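Local structure of phosphodiesterase (Salpingoeca rosetta, 7D7P) at residues F74-V79 against T118-L123; E133-A138 against R207-N212; S227-V232 against Q325-A330. The protein is an all-helical phosphodiesterase of the HD clan that holds a zinc ion and a magnesium ion within its helical bundle. All coordinates share one frame; numbering follows the deposited sequence.

Contact 1 of 3, residues F74-V79 against T118-L123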
loop_
_atom_site.group_PDB
_atom_site.type_symbol
_atom_site.label_atom_id
_atom_site.label_comp_id
_atom_site.label_asym_id
_atom_site.label_seq_id
_atom_site.Cartn_x
_atom_site.Cartn_y
_atom_site.Cartn_z
ATOM N N PHE A 74 22.593 -29.762 -5.014
ATOM C CA PHE A 74 23.684 -30.257 -4.180
ATOM C C PHE A 74 24.973 -30.409 -4.980
ATOM O O PHE A 74 26.059 -30.079 -4.491
ATOM C CB PHE A 74 23.296 -31.599 -3.551
ATOM C CG PHE A 74 22.448 -31.477 -2.317
ATOM C CD1 PHE A 74 21.112 -31.124 -2.410
ATOM C CD2 PHE A 74 22.984 -31.733 -1.066
ATOM C CE1 PHE A 74 20.327 -31.021 -1.278
ATOM C CE2 PHE A 74 22.208 -31.631 0.070
ATOM C CZ PHE A 74 20.876 -31.273 -0.035
ATOM N N GLN A 75 24.873 -30.914 -6.212
ATOM C CA GLN A 75 26.070 -31.161 -7.010
ATOM C C GLN A 75 26.728 -29.855 -7.444
ATOM O O GLN A 75 27.941 -29.678 -7.287
ATOM C CB GLN A 75 25.723 -32.019 -8.227
ATOM N N GLU A 76 25.940 -28.923 -7.989
ATOM C CA GLU A 76 26.526 -27.716 -8.563
ATOM C C GLU A 76 27.051 -26.763 -7.494
ATOM O O GLU A 76 27.969 -25.981 -7.766
ATOM C CB GLU A 76 25.508 -27.019 -9.463
ATOM C CG GLU A 76 25.139 -27.849 -10.688
ATOM C CD GLU A 76 24.433 -27.047 -11.762
ATOM O OE1 GLU A 76 23.966 -27.661 -12.743
ATOM O OE2 GLU A 76 24.343 -25.809 -11.626
ATOM N N LEU A 77 26.496 -26.809 -6.282
ATOM C CA LEU A 77 27.019 -26.013 -5.177
ATOM C C LEU A 77 28.229 -26.652 -4.507
ATOM O O LEU A 77 28.754 -26.080 -3.545
ATOM C CB LEU A 77 25.924 -25.767 -4.135
ATOM C CG LEU A 77 24.819 -24.807 -4.575
ATOM C CD1 LEU A 77 23.712 -24.738 -3.534
ATOM C CD2 LEU A 77 25.400 -23.424 -4.846
ATOM N N HIS A 78 28.666 -27.818 -4.986
ATOM C CA HIS A 78 29.880 -28.518 -4.568
ATOM C C HIS A 78 29.800 -29.095 -3.159
ATOM O O HIS A 78 30.831 -29.506 -2.612
ATOM C CB HIS A 78 31.119 -27.620 -4.678
ATOM C CG HIS A 78 31.281 -26.975 -6.020
ATOM N ND1 HIS A 78 31.544 -27.696 -7.165
ATOM C CD2 HIS A 78 31.220 -25.676 -6.400
ATOM C CE1 HIS A 78 31.632 -26.871 -8.193
ATOM N NE2 HIS A 78 31.440 -25.639 -7.755
ATOM N N VAL A 79 28.609 -29.167 -2.559
ATOM C CA VAL A 79 28.515 -29.680 -1.194
ATOM C C VAL A 79 28.707 -31.191 -1.164
ATOM O O VAL A 79 29.145 -31.746 -0.147
ATOM C CB VAL A 79 27.180 -29.268 -0.546
ATOM C CG1 VAL A 79 27.051 -27.755 -0.520
ATOM C CG2 VAL A 79 26.008 -29.896 -1.280
ATOM N N THR A 118 14.667 -21.838 -4.603
ATOM C CA THR A 118 14.724 -20.397 -4.377
ATOM C C THR A 118 15.823 -20.039 -3.383
ATOM O O THR A 118 16.470 -18.993 -3.516
ATOM C CB THR A 118 13.365 -19.892 -3.890
ATOM O OG1 THR A 118 12.344 -20.327 -4.799
ATOM C CG2 THR A 118 13.348 -18.368 -3.801
ATOM N N THR A 119 16.046 -20.894 -2.380
ATOM C CA THR A 119 17.167 -20.686 -1.467
ATOM C C THR A 119 18.493 -20.778 -2.209
ATOM O O THR A 119 19.425 -20.011 -1.937
ATOM C CB THR A 119 17.120 -21.709 -0.330
ATOM O OG1 THR A 119 15.895 -21.562 0.399
ATOM C CG2 THR A 119 18.297 -21.511 0.622
ATOM N N TYR A 120 18.591 -21.708 -3.160
ATOM C CA TYR A 120 19.795 -21.820 -3.975
ATOM C C TYR A 120 20.009 -20.564 -4.814
ATOM O O TYR A 120 21.148 -20.130 -5.016
ATOM C CB TYR A 120 19.695 -23.071 -4.848
ATOM C CG TYR A 120 20.300 -22.962 -6.228
ATOM C CD1 TYR A 120 21.662 -23.148 -6.429
ATOM C CD2 TYR A 120 19.502 -22.709 -7.336
ATOM C CE1 TYR A 120 22.214 -23.064 -7.692
ATOM C CE2 TYR A 120 20.046 -22.622 -8.600
ATOM C CZ TYR A 120 21.400 -22.802 -8.775
ATOM O OH TYR A 120 21.941 -22.719 -10.038
ATOM N N LEU A 121 18.922 -19.955 -5.297
ATOM C CA LEU A 121 19.052 -18.716 -6.057
ATOM C C LEU A 121 19.479 -17.560 -5.160
ATOM O O LEU A 121 20.339 -16.757 -5.540
ATOM C CB LEU A 121 17.735 -18.382 -6.761
ATOM C CG LEU A 121 17.234 -19.328 -7.857
ATOM C CD1 LEU A 121 15.820 -18.949 -8.273
ATOM C CD2 LEU A 121 18.166 -19.321 -9.060
ATOM N N LEU A 122 18.896 -17.467 -3.961
ATOM C CA LEU A 122 19.185 -16.341 -3.077
ATOM C C LEU A 122 20.611 -16.400 -2.542
ATOM O O LEU A 122 21.300 -15.375 -2.490
ATOM C CB LEU A 122 18.179 -16.313 -1.925
ATOM C CG LEU A 122 16.743 -15.923 -2.284
ATOM C CD1 LEU A 122 15.790 -16.284 -1.156
ATOM C CD2 LEU A 122 16.656 -14.438 -2.601
ATOM N N LEU A 123 21.071 -17.588 -2.137
ATOM C CA LEU A 123 22.418 -17.706 -1.587
ATOM C C LEU A 123 23.474 -17.461 -2.656
ATOM O O LEU A 123 24.512 -16.848 -2.382
ATOM C CB LEU A 123 22.614 -19.084 -0.954
ATOM C CG LEU A 123 21.756 -19.438 0.260
ATOM C CD1 LEU A 123 22.088 -20.844 0.732
ATOM C CD2 LEU A 123 21.939 -18.425 1.385
HETATM O O HOH W 1 24.406 -23.468 -10.431
#

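Contact 2 of 3, residues E133-A138 against R207-N212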
loop_
_atom_site.group_PDB
_atom_site.type_symbol
_atom_site.label_atom_id
_atom_site.label_comp_id
_atom_site.label_asym_id
_atom_site.label_seq_id
_atom_site.Cartn_x
_atom_site.Cartn_y
_atom_site.Cartn_z
ATOM N N GLU A 133 30.852 -23.322 4.353
ATOM C CA GLU A 133 30.497 -24.565 3.677
ATOM C C GLU A 133 29.469 -25.357 4.473
ATOM O O GLU A 133 28.524 -25.911 3.900
ATOM C CB GLU A 133 31.752 -25.405 3.442
ATOM C CG GLU A 133 31.602 -26.443 2.349
ATOM C CD GLU A 133 31.487 -25.818 0.977
ATOM O OE1 GLU A 133 32.206 -24.830 0.711
ATOM O OE2 GLU A 133 30.677 -26.311 0.163
ATOM N N VAL A 134 29.637 -25.424 5.795
ATOM C CA VAL A 134 28.695 -26.171 6.622
ATOM C C VAL A 134 27.332 -25.485 6.629
ATOM O O VAL A 134 26.291 -26.147 6.531
ATOM C CB VAL A 134 29.257 -26.350 8.044
ATOM C CG1 VAL A 134 28.173 -26.837 8.995
ATOM C CG2 VAL A 134 30.431 -27.321 8.035
ATOM N N GLU A 135 27.315 -24.153 6.725
ATOM C CA GLU A 135 26.049 -23.425 6.710
ATOM C C GLU A 135 25.341 -23.556 5.366
ATOM O O GLU A 135 24.106 -23.555 5.318
ATOM C CB GLU A 135 26.283 -21.952 7.050
ATOM C CG GLU A 135 26.747 -21.712 8.483
ATOM C CD GLU A 135 27.357 -20.337 8.683
ATOM O OE1 GLU A 135 27.562 -19.617 7.680
ATOM O OE2 GLU A 135 27.642 -19.979 9.846
ATOM N N LEU A 136 26.096 -23.675 4.273
ATOM C CA LEU A 136 25.477 -23.878 2.967
ATOM C C LEU A 136 24.758 -25.219 2.907
ATOM O O LEU A 136 23.607 -25.298 2.460
ATOM C CB LEU A 136 26.532 -23.783 1.864
ATOM C CG LEU A 136 26.045 -24.026 0.435
ATOM C CD1 LEU A 136 25.007 -22.988 0.033
ATOM C CD2 LEU A 136 27.218 -24.030 -0.539
ATOM N N LEU A 137 25.427 -26.287 3.352
ATOM C CA LEU A 137 24.778 -27.593 3.424
ATOM C C LEU A 137 23.563 -27.551 4.341
ATOM O O LEU A 137 22.532 -28.166 4.044
ATOM C CB LEU A 137 25.777 -28.647 3.904
ATOM C CG LEU A 137 25.240 -30.052 4.182
ATOM C CD1 LEU A 137 24.726 -30.700 2.903
ATOM C CD2 LEU A 137 26.312 -30.919 4.835
ATOM N N ALA A 138 23.661 -26.820 5.456
ATOM C CA ALA A 138 22.536 -26.718 6.380
ATOM C C ALA A 138 21.348 -25.998 5.752
ATOM O O ALA A 138 20.195 -26.342 6.038
ATOM C CB ALA A 138 22.966 -26.000 7.659
ATOM N N ARG A 207 23.314 -28.045 12.958
ATOM C CA ARG A 207 22.071 -28.236 13.700
ATOM C C ARG A 207 21.497 -26.902 14.161
ATOM O O ARG A 207 20.285 -26.673 14.068
ATOM C CB ARG A 207 22.313 -29.165 14.891
ATOM C CG ARG A 207 21.114 -29.360 15.805
ATOM C CD ARG A 207 21.236 -30.658 16.599
ATOM N NE ARG A 207 20.241 -30.765 17.665
ATOM C CZ ARG A 207 18.982 -31.155 17.481
ATOM N NH1 ARG A 207 18.553 -31.476 16.268
ATOM N NH2 ARG A 207 18.148 -31.222 18.512
ATOM N N ALA A 208 22.356 -26.003 14.651
ATOM C CA ALA A 208 21.886 -24.695 15.096
ATOM C C ALA A 208 21.300 -23.890 13.942
ATOM O O ALA A 208 20.297 -23.189 14.114
ATOM C CB ALA A 208 23.028 -23.927 15.759
ATOM N N VAL A 209 21.912 -23.983 12.759
ATOM C CA VAL A 209 21.421 -23.234 11.607
ATOM C C VAL A 209 20.067 -23.769 11.155
ATOM O O VAL A 209 19.150 -22.996 10.856
ATOM C CB VAL A 209 22.457 -23.271 10.468
ATOM C CG1 VAL A 209 21.836 -22.799 9.164
ATOM C CG2 VAL A 209 23.666 -22.414 10.820
ATOM N N ILE A 210 19.917 -25.096 11.104
ATOM C CA ILE A 210 18.662 -25.693 10.655
ATOM C C ILE A 210 17.533 -25.353 11.621
ATOM O O ILE A 210 16.431 -24.978 11.203
ATOM C CB ILE A 210 18.823 -27.214 10.487
ATOM C CG1 ILE A 210 19.712 -27.529 9.280
ATOM C CG2 ILE A 210 17.459 -27.883 10.345
ATOM C CD1 ILE A 210 20.122 -28.985 9.186
ATOM N N ILE A 211 17.788 -25.482 12.926
ATOM C CA ILE A 211 16.755 -25.202 13.921
ATOM C C ILE A 211 16.310 -23.747 13.832
ATOM O O ILE A 211 15.112 -23.449 13.732
ATOM C CB ILE A 211 17.255 -25.552 15.334
ATOM C CG1 ILE A 211 17.368 -27.069 15.509
ATOM C CG2 ILE A 211 16.328 -24.953 16.393
ATOM C CD1 ILE A 211 18.115 -27.487 16.769
ATOM N N ASN A 212 17.271 -22.818 13.854
ATOM C CA ASN A 212 16.929 -21.399 13.871
ATOM C C ASN A 212 16.216 -20.982 12.591
ATOM O O ASN A 212 15.274 -20.184 12.633
ATOM C CB ASN A 212 18.186 -20.553 14.081
ATOM C CG ASN A 212 17.876 -19.071 14.209
ATOM O OD1 ASN A 212 17.979 -18.315 13.243
ATOM N ND2 ASN A 212 17.490 -18.649 15.409
#

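Contact 3 of 3, residues S227-V232 against Q325-A330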
loop_
_atom_site.group_PDB
_atom_site.type_symbol
_atom_site.label_atom_id
_atom_site.label_comp_id
_atom_site.label_asym_id
_atom_site.label_seq_id
_atom_site.Cartn_x
_atom_site.Cartn_y
_atom_site.Cartn_z
ATOM N N SER A 227 11.612 -5.669 11.855
ATOM C CA SER A 227 12.072 -4.546 12.669
ATOM C C SER A 227 13.590 -4.532 12.795
ATOM O O SER A 227 14.214 -3.465 12.731
ATOM C CB SER A 227 11.433 -4.597 14.058
ATOM O OG SER A 227 10.017 -4.596 13.990
ATOM N N LYS A 228 14.203 -5.701 12.986
ATOM C CA LYS A 228 15.655 -5.759 13.123
ATOM C C LYS A 228 16.345 -5.413 11.811
ATOM O O LYS A 228 17.405 -4.774 11.809
ATOM C CB LYS A 228 16.081 -7.143 13.615
ATOM C CG LYS A 228 15.522 -7.503 14.985
ATOM C CD LYS A 228 15.893 -8.921 15.387
ATOM C CE LYS A 228 15.270 -9.297 16.724
ATOM N NZ LYS A 228 15.596 -10.697 17.117
ATOM N N MET A 229 15.759 -5.822 10.683
ATOM C CA MET A 229 16.298 -5.437 9.384
ATOM C C MET A 229 16.214 -3.928 9.178
ATOM O O MET A 229 17.115 -3.324 8.585
ATOM C CB MET A 229 15.553 -6.174 8.270
ATOM C CG MET A 229 15.856 -7.660 8.204
ATOM S SD MET A 229 17.146 -8.055 7.008
ATOM C CE MET A 229 16.268 -7.767 5.477
ATOM N N GLU A 230 15.137 -3.303 9.664
ATOM C CA GLU A 230 15.009 -1.854 9.552
ATOM C C GLU A 230 16.073 -1.138 10.376
ATOM O O GLU A 230 16.650 -0.143 9.923
ATOM C CB GLU A 230 13.613 -1.408 9.989
ATOM C CG GLU A 230 12.515 -1.749 9.002
ATOM C CD GLU A 230 11.197 -1.086 9.351
ATOM O OE1 GLU A 230 10.943 -0.865 10.554
ATOM O OE2 GLU A 230 10.417 -0.786 8.421
ATOM N N GLU A 231 16.345 -1.628 11.589
ATOM C CA GLU A 231 17.371 -1.005 12.420
ATOM C C GLU A 231 18.762 -1.211 11.830
ATOM O O GLU A 231 19.613 -0.319 11.910
ATOM C CB GLU A 231 17.304 -1.551 13.846
ATOM C CG GLU A 231 18.131 -0.753 14.845
ATOM C CD GLU A 231 18.149 -1.376 16.227
ATOM O OE1 GLU A 231 18.598 -2.535 16.353
ATOM O OE2 GLU A 231 17.717 -0.707 17.189
ATOM N N VAL A 232 19.011 -2.381 11.236
ATOM C CA VAL A 232 20.298 -2.626 10.592
ATOM C C VAL A 232 20.475 -1.706 9.390
ATOM O O VAL A 232 21.567 -1.172 9.155
ATOM C CB VAL A 232 20.424 -4.109 10.199
ATOM C CG1 VAL A 232 21.598 -4.317 9.253
ATOM C CG2 VAL A 232 20.580 -4.976 11.442
ATOM N N GLN A 325 11.398 -4.460 0.440
ATOM C CA GLN A 325 11.976 -3.121 0.450
ATOM C C GLN A 325 13.131 -3.033 1.440
ATOM O O GLN A 325 14.155 -2.402 1.157
ATOM C CB GLN A 325 10.901 -2.084 0.776
ATOM C CG GLN A 325 9.983 -1.763 -0.393
ATOM C CD GLN A 325 8.858 -0.822 -0.013
ATOM O OE1 GLN A 325 8.325 -0.888 1.094
ATOM N NE2 GLN A 325 8.487 0.062 -0.934
ATOM N N GLN A 326 12.990 -3.668 2.606
ATOM C CA GLN A 326 14.105 -3.723 3.545
ATOM C C GLN A 326 15.186 -4.681 3.062
ATOM O O GLN A 326 16.381 -4.418 3.241
ATOM C CB GLN A 326 13.607 -4.127 4.932
ATOM C CG GLN A 326 12.739 -3.076 5.595
ATOM C CD GLN A 326 13.442 -1.738 5.702
ATOM O OE1 GLN A 326 14.578 -1.658 6.167
ATOM N NE2 GLN A 326 12.770 -0.682 5.261
ATOM N N LEU A 327 14.786 -5.797 2.446
ATOM C CA LEU A 327 15.769 -6.756 1.952
ATOM C C LEU A 327 16.594 -6.162 0.815
ATOM O O LEU A 327 17.817 -6.346 0.769
ATOM C CB LEU A 327 15.071 -8.038 1.500
ATOM C CG LEU A 327 15.979 -9.198 1.083
ATOM C CD1 LEU A 327 16.800 -9.693 2.266
ATOM C CD2 LEU A 327 15.162 -10.334 0.480
ATOM N N SER A 328 15.947 -5.444 -0.106
ATOM C CA SER A 328 16.672 -4.823 -1.210
ATOM C C SER A 328 17.575 -3.687 -0.749
ATOM O O SER A 328 18.540 -3.362 -1.444
ATOM C CB SER A 328 15.692 -4.304 -2.265
ATOM O OG SER A 328 14.961 -5.368 -2.848
ATOM N N GLN A 329 17.283 -3.072 0.399
ATOM C CA GLN A 329 18.155 -2.021 0.907
ATOM C C GLN A 329 19.423 -2.591 1.527
ATOM O O GLN A 329 20.482 -1.952 1.462
ATOM C CB GLN A 329 17.407 -1.159 1.926
ATOM C CG GLN A 329 18.115 0.143 2.276
ATOM C CD GLN A 329 18.045 1.171 1.161
ATOM O OE1 GLN A 329 17.188 1.094 0.280
ATOM N NE2 GLN A 329 18.952 2.141 1.194
ATOM N N ALA A 330 19.340 -3.783 2.123
ATOM C CA ALA A 330 20.527 -4.436 2.659
ATOM C C ALA A 330 21.281 -5.213 1.587
ATOM O O ALA A 330 22.496 -5.401 1.706
ATOM C CB ALA A 330 20.145 -5.367 3.811
#

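Contact 1 of 3, residues F74-V79 against T118-L123
L77 meets the ring of Y120 at its edge. The leucine's branched end comes in near the ring plane, and CG, CD1 and CD2 of L77 all converge on the single ring carbon CD1 of Y120, the closest being L77 CD1 at 3.9 Å. The two side chains run obliquely to one another. Y120 reaches L77 with a chi1 of 145°, well away from a staggered value, while its ring also meets that of H117, the planes about 55° apart. The contact sets the turn after helix 63-76 against helix 109-126, which carries Y120. L77 follows directly on helix 63-76, which closes in a Schellman motif: H78 takes a positive phi of 70°, and its N bonds Q75 O at 3.0 Å, with a second, weak bond from V79 N to F74 O. At the polar end of the contact, E76 and Y120 are joined through a water. Lying at the ring edge and in its plane, the water accepts from Y120 OH at 2.6 Å and donates to E76 OE2 at 2.6 Å, spanning two oxygens that stand 4.2 Å apart. S49 OG is a further partner of E76 OE2, and a salt bridge from R72 to OE1 holds the other carboxylate oxygen.

Contact 2 of 3, residues E133-A138 against R207-N212
V209 is the first residue of 207-212 to reach the opposing helix, and it does so with both methyls. CG1, anti to the backbone N (chi1 166°), lies 3.7 Å from A138 CB; CG2, anti to the carbonyl carbon, meets E135 CG at 3.9 Å, the glutamate and valine side chains crossing at about a right angle. E135 thus offers V209 its aliphatic part, while its buried carboxylate is paired with two arginines, R205 at OE2 and R248 at OE1. One residue on, I210 brings its longer branch to A138: CG1 sits 3.9 Å from A138 CB and 3.5 Å from A138 O, so the alanine is met by V209 and I210 together. With only a methyl at A138, the backbones come near, the CA atoms of A138 and I210 being 5.9 Å apart. This is close helix-helix packing: the axes approach to 9.0 Å, and the N-to-C directions differ by 39°. Helix 245-260 lies against both partners, L252 touching E135, and L249 touching V209 and N212. On helix 133-145, E133 touches V79 and Q82 of the short helix 79-82.

Contact 3 of 3, residues S227-V232 against Q325-A330
E230 and Q326 make one half of this contact, M229 and L327 the other, apolar half. The CG methylene of E230 stands directly above the plane of the Q326 amide, 3.4 Å from Q326 CD, and the carboxylate beyond it is turned almost perpendicular to the amide, the planes 83° apart. Q326 OE1 points back to the other backbone, 3.4 Å from E230 CA. E230 OE2 and Q326 NE2 are 3.9 Å apart, too far for a hydrogen bond; the glutamate's contact with the amide is through its aliphatic part. A bend at chi2 (-56°) folds the Q326 chain into this position, and its amide oxygen is fixed by a hydrogen bond from N233 ND2, one residue beyond 227-232 on the same helix 222-234. On the apolar side, M229 bends at both chi2 and chi3 and carries its terminal methyl to the opposing helix, where CE lies 3.7 Å from L327 CA and 3.8 Å from L327 CD1. The first bond of the L327 side chain is directed away from 227-232, yet the M229 methyl still meets both its backbone CA and its CD1. The helices pack with their axes 9.6 Å apart at closest approach and their N-to-C directions 36° apart. Helix 245-260 backs the apolar half, with F250 and V254 against M229 and T258 against L327. F238, in a loop, touches both V232 and A330, and L338 of helix 336-359 packs on S328.

Contacts 1 and 2 are buried and adjoin, their centres 13 Å apart: L136 of 133-138 packs on L123 and V79, and L137 on F74. Contact 3, only partly buried, lies farther out, its centre 24 Å from contact 1 and 22 Å from contact 2, and touches neither. No helix is used twice, yet helix 245-260 lies beside all three. The chemistry shifts with place. Contact 2 packs aliphatic groups at short helix separation and leaves the carboxylate of E135, the charged group among its touching residues, to arginines outside it; contact 1 joins leucine to an aromatic edge and adds a bridging water; contact 3 splits into an apolar side made by a methionine methyl and a leucine and a glutamate-glutamine side nearer the surface.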